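Local coordinates for glycoside hydrolase (Streptococcus pneumoniae serotype 4, PDB 6ORH), which releases alpha-linked fucose by hydrolysis as a family 29 alpha-fucosidase that contributes to complete degradation of host-derived carbohydrate antigens, at the interface of chains A and B. Residues are numbered along the deposited sequence; one frame, centred on the assembly and turned at random. Chains: chain A/B, Glycoside hydrolase.

Contact 1: the interface of chains A and B. Residues chain A 406-409; chain B 213-214, 216, 239, 242.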
# COMPACT_ATOMS: atom_id res chain seq x y z
N GLU A 406 -9.53 15.92 -1.45
CA GLU A 406 -9.45 14.47 -1.62
C GLU A 406 -9.65 13.78 -0.29
O GLU A 406 -9.25 14.28 0.78
CB GLU A 406 -8.14 14.06 -2.30
CG GLU A 406 -6.95 14.63 -1.60
CD GLU A 406 -5.64 14.12 -2.18
OE1 GLU A 406 -5.34 14.43 -3.38
OE2 GLU A 406 -4.94 13.47 -1.42
N PHE A 407 -10.34 12.63 -0.37
CA PHE A 407 -10.45 11.74 0.77
C PHE A 407 -9.49 10.56 0.57
O PHE A 407 -8.69 10.27 1.46
CB PHE A 407 -11.89 11.27 0.91
CG PHE A 407 -12.11 10.35 2.09
CD1 PHE A 407 -12.36 10.87 3.35
CD2 PHE A 407 -12.07 8.97 1.93
CE1 PHE A 407 -12.58 10.02 4.43
CE2 PHE A 407 -12.26 8.12 3.02
CZ PHE A 407 -12.50 8.65 4.26
N GLY A 408 -9.55 9.94 -0.60
CA GLY A 408 -8.62 8.86 -0.91
C GLY A 408 -8.87 8.34 -2.32
O GLY A 408 -9.77 8.81 -3.03
N SER A 409 -8.05 7.37 -2.74
CA SER A 409 -8.23 6.79 -4.06
C SER A 409 -7.84 5.32 -4.00
O SER A 409 -7.18 4.87 -3.06
CB SER A 409 -7.41 7.49 -5.13
OG SER A 409 -6.02 7.29 -4.91
N GLY B 213 -0.32 12.58 -7.56
CA GLY B 213 -1.73 12.26 -7.75
C GLY B 213 -2.51 12.17 -6.43
O GLY B 213 -3.70 11.83 -6.41
N ASN B 214 -1.86 12.52 -5.33
CA ASN B 214 -2.59 12.73 -4.09
C ASN B 214 -1.82 13.76 -3.28
O ASN B 214 -0.70 14.12 -3.64
CB ASN B 214 -2.77 11.43 -3.28
CG ASN B 214 -1.44 10.80 -2.90
OD1 ASN B 214 -0.79 11.23 -1.96
ND2 ASN B 214 -0.99 9.81 -3.67
N ARG B 216 -1.28 13.17 0.08
CA ARG B 216 -1.19 12.37 1.30
C ARG B 216 0.26 11.97 1.55
O ARG B 216 0.59 11.36 2.57
CB ARG B 216 -2.03 11.10 1.17
CG ARG B 216 -3.54 11.30 1.23
CD ARG B 216 -4.14 9.89 1.18
NE ARG B 216 -4.10 9.17 -0.11
CZ ARG B 216 -4.82 9.55 -1.17
NH1 ARG B 216 -4.76 8.86 -2.30
NH2 ARG B 216 -5.57 10.64 -1.10
N ASN B 239 -4.12 7.28 -10.80
CA ASN B 239 -3.26 6.10 -10.65
C ASN B 239 -2.05 6.14 -11.59
O ASN B 239 -1.01 5.57 -11.27
CB ASN B 239 -4.05 4.80 -10.85
CG ASN B 239 -4.99 4.53 -9.70
OD1 ASN B 239 -4.83 5.12 -8.64
ND2 ASN B 239 -5.93 3.62 -9.87
N GLN B 242 0.39 8.28 -9.88
CA GLN B 242 0.83 7.67 -8.64
C GLN B 242 1.81 6.52 -8.88
O GLN B 242 2.68 6.27 -8.05
CB GLN B 242 -0.41 7.12 -7.93
CG GLN B 242 -0.13 6.40 -6.61
CD GLN B 242 -1.46 6.14 -5.94
OE1 GLN B 242 -2.07 7.05 -5.35
NE2 GLN B 242 -1.95 4.92 -6.06
O HOH W 1 -4.99 4.70 -5.94
O HOH W 2 -6.00 13.18 -5.58
O HOH W 3 -3.65 6.73 -3.13
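A:Glu406 and B:Arg216 meet in a polar, water-bridged patch of the two-fold interface of the deposited assembly, whose biological role the structure alone does not show; their carboxylate and guanidinium planes are turned 44° apart. They form a salt bridge, OE2 of A:Glu406 standing 2.9 Å from NH2 of B:Arg216, but the N-H does not point at the oxygen, so the link is electrostatic rather than a paired, coplanar one. The arginine arrives there by bending at chi3 (-73°), which turns the guanidinium toward strand 403-410 and lays CZ 3.9 Å from CA of A:Gly408. B:Asn214 backs the same group: its CB lies 3.3 Å above the guanidinium plane, toward the rim, while its OD1 accepts the backbone N-H of B:Arg216 in the carbonyl plane, on a lone pair. The A:Glu406 carboxylate is tilted 55° from the B:Asn214 amide, and a water joins its OE1 to the carbonyl O of B:Gly213. Further along the strand, A:Ser409 OG touches two waters. One links it to OD1 of B:Asn239 and NE2 of B:Gln242. The other, in the guanidinium plane at its edge, links it to NH1 of B:Arg216 and, at 2.7 Å from the water oxygen, to OE1 of B:Gln242.

Contact 2: the interface of chains A and B. Residues chain A 216, 238-239, 242; chain B 408-411.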
# COMPACT_ATOMS: atom_id res chain seq x y z
N ARG A 216 1.66 -12.01 5.38
CA ARG A 216 1.56 -10.78 6.16
C ARG A 216 0.11 -10.30 6.28
O ARG A 216 -0.17 -9.33 6.99
CB ARG A 216 2.41 -9.68 5.53
CG ARG A 216 3.90 -9.89 5.72
CD ARG A 216 4.77 -8.98 4.89
NE ARG A 216 5.67 -9.93 4.27
CZ ARG A 216 5.78 -10.18 2.97
NH1 ARG A 216 5.10 -9.47 2.08
NH2 ARG A 216 6.64 -11.10 2.57
N LEU A 238 4.92 -13.65 -7.19
CA LEU A 238 4.27 -13.16 -5.98
C LEU A 238 3.33 -11.99 -6.31
O LEU A 238 2.22 -11.93 -5.77
CB LEU A 238 5.29 -12.75 -4.92
CG LEU A 238 6.20 -13.87 -4.41
CD1 LEU A 238 7.21 -13.29 -3.42
CD2 LEU A 238 5.39 -15.00 -3.79
N ASN A 239 3.75 -11.07 -7.20
CA ASN A 239 2.86 -9.96 -7.49
C ASN A 239 1.63 -10.41 -8.30
O ASN A 239 0.59 -9.73 -8.28
CB ASN A 239 3.62 -8.84 -8.21
CG ASN A 239 4.62 -8.13 -7.32
OD1 ASN A 239 4.59 -8.26 -6.10
ND2 ASN A 239 5.46 -7.30 -7.92
N GLN A 242 -0.70 -11.56 -5.69
CA GLN A 242 -1.09 -10.51 -4.75
C GLN A 242 -2.10 -9.54 -5.38
O GLN A 242 -2.88 -8.92 -4.66
CB GLN A 242 0.20 -9.81 -4.32
CG GLN A 242 0.04 -8.54 -3.49
CD GLN A 242 1.41 -8.05 -3.07
OE1 GLN A 242 2.03 -8.63 -2.17
NE2 GLN A 242 1.91 -7.00 -3.71
N GLY B 408 9.76 -9.49 2.93
CA GLY B 408 8.81 -8.62 2.25
C GLY B 408 8.98 -8.71 0.74
O GLY B 408 9.88 -9.40 0.27
N SER B 409 8.14 -7.98 0.01
CA SER B 409 8.24 -7.97 -1.44
C SER B 409 7.84 -6.60 -1.95
O SER B 409 7.20 -5.83 -1.24
CB SER B 409 7.35 -9.03 -2.12
OG SER B 409 5.97 -8.71 -1.91
N GLY B 410 8.19 -6.35 -3.21
CA GLY B 410 7.74 -5.13 -3.86
C GLY B 410 7.77 -5.25 -5.38
O GLY B 410 8.01 -6.34 -5.95
N HIS B 411 7.49 -4.12 -6.02
CA HIS B 411 7.55 -3.97 -7.46
C HIS B 411 8.87 -3.29 -7.84
O HIS B 411 9.85 -3.98 -8.16
CB HIS B 411 6.35 -3.16 -7.99
CG HIS B 411 5.03 -3.84 -7.84
ND1 HIS B 411 4.34 -4.34 -8.94
CD2 HIS B 411 4.24 -4.06 -6.76
CE1 HIS B 411 3.20 -4.86 -8.53
NE2 HIS B 411 3.12 -4.69 -7.20
O HOH W 4 7.46 -9.27 -5.85
O HOH W 5 4.87 -6.82 -3.91
O HOH W 6 3.81 -7.38 -0.45
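The imidazole of B:His411 carries the amide of A:Asn239 on one face, the two planes only 19° apart, with ND2 3.3 Å above the ring plane. ND2 sits over the ring centre in a parallel stack, not as an N-H pointed into the face. The same ND2 makes a weak hydrogen bond to the carbonyl O of B:Gly410, 3.4 Å long and 157° at the hydrogen. The second flat group, the guanidinium of A:Arg216, is turned by the bend at chi3 (-130°) so that one face meets CA of B:Gly408, 3.3 Å above the plane and toward the rim. A water lies in plane beyond its edge; that water bonds to OG of B:Ser409 and, 2.8 Å from the water oxygen, to OE1 of A:Gln242. A second water gathers OD1 of A:Asn239, NE2 of A:Gln242 and OG of B:Ser409, and a third joins OD1 of A:Asn239 to the backbone of B:Gly410, the water oxygen 3.0 Å from O of B:Gly410. The patch fits helix 238-243 to the partner's strand 403-410 and, if the dimer is biological, would hold the two fucosidase subunits together through a stack, backbone packing and bridging waters.

Contact 3: the interface of chains A and B. Residues chain A 238-239; chain B 395, 409.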
# COMPACT_ATOMS: atom_id res chain seq x y z
N LEU A 238 4.92 -13.65 -7.19
CA LEU A 238 4.27 -13.16 -5.98
C LEU A 238 3.33 -11.99 -6.31
O LEU A 238 2.22 -11.93 -5.77
CB LEU A 238 5.29 -12.75 -4.92
CG LEU A 238 6.20 -13.87 -4.41
CD1 LEU A 238 7.21 -13.29 -3.42
CD2 LEU A 238 5.39 -15.00 -3.79
N ASN A 239 3.75 -11.07 -7.20
CA ASN A 239 2.86 -9.96 -7.49
C ASN A 239 1.63 -10.41 -8.30
O ASN A 239 0.59 -9.73 -8.28
CB ASN A 239 3.62 -8.84 -8.21
CG ASN A 239 4.62 -8.13 -7.32
OD1 ASN A 239 4.59 -8.26 -6.10
ND2 ASN A 239 5.46 -7.30 -7.92
N HIS B 395 11.71 -9.77 -4.22
CA HIS B 395 11.31 -10.05 -2.85
C HIS B 395 12.56 -10.29 -2.02
O HIS B 395 13.65 -10.39 -2.58
CB HIS B 395 10.28 -11.19 -2.79
CG HIS B 395 10.77 -12.50 -3.30
ND1 HIS B 395 10.71 -12.84 -4.65
CD2 HIS B 395 11.30 -13.58 -2.65
CE1 HIS B 395 11.19 -14.06 -4.81
NE2 HIS B 395 11.56 -14.54 -3.60
N SER B 409 8.14 -7.98 0.01
CA SER B 409 8.24 -7.97 -1.44
C SER B 409 7.84 -6.60 -1.95
O SER B 409 7.20 -5.83 -1.24
CB SER B 409 7.35 -9.03 -2.12
OG SER B 409 5.97 -8.71 -1.91
O HOH W 7 4.87 -6.82 -3.91
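A:Leu238 of one glycoside hydrolase family 29 subunit sets a methyl on the imidazole of B:His395, which belongs to the F5/8 type C, galactose-binding-like region of the other. The leucine buries 49 Å² against the partner; the histidine buries 25 Å² and B:Ser409 22 Å². The touching branch is CD1, which sits 3.5 Å above the ring plane of B:His395, displaced toward the rim, and 3.9 Å from the ring centroid, a CH-pi contact. The displacement is toward the root of the ring: CD1 is 3.6 Å from CG of B:His395, and it is likewise near ND1 and CB. CD1 approaches the face obliquely, while the two side chains cross at about a right angle. In the leucine CD1 is anti to CA (chi2 177°), which carries it away from helix 238-243 toward the partner. On the other side, B:His395 places CG between its backbone N and carbonyl carbon (chi1 62°), which sets the direction in which the ring leaves strand 391-400, and chi2 (-86°) turns a face to the methyl. B:Ser409, on strand 403-410, adds a polar margin to this apolar touch: its hydroxyl OG stands 4.4 Å from the amide oxygen OD1 of A:Asn239, too far for a direct bond, with a bridging water between the two oxygens.

Contacts 2 and 3 adjoin, the centres of their C-alpha atoms about 3 Å apart, and share A:Leu238, A:Asn239 and B:Ser409. Contact 1 lies about 22 Å from contact 2 and about 24 Å from contact 3. It uses the same elements with the chains exchanged: strand 403-410 of chain A against the B:Arg216 loop and helix 238-243 of chain B. The two-fold axis therefore generates two equivalent docking zones, although the B:Arg216 and A:Arg216 side chains adopt different conformations in them. This reciprocal pairing is consistent with a symmetric dimer, which the structure alone does not establish in solution.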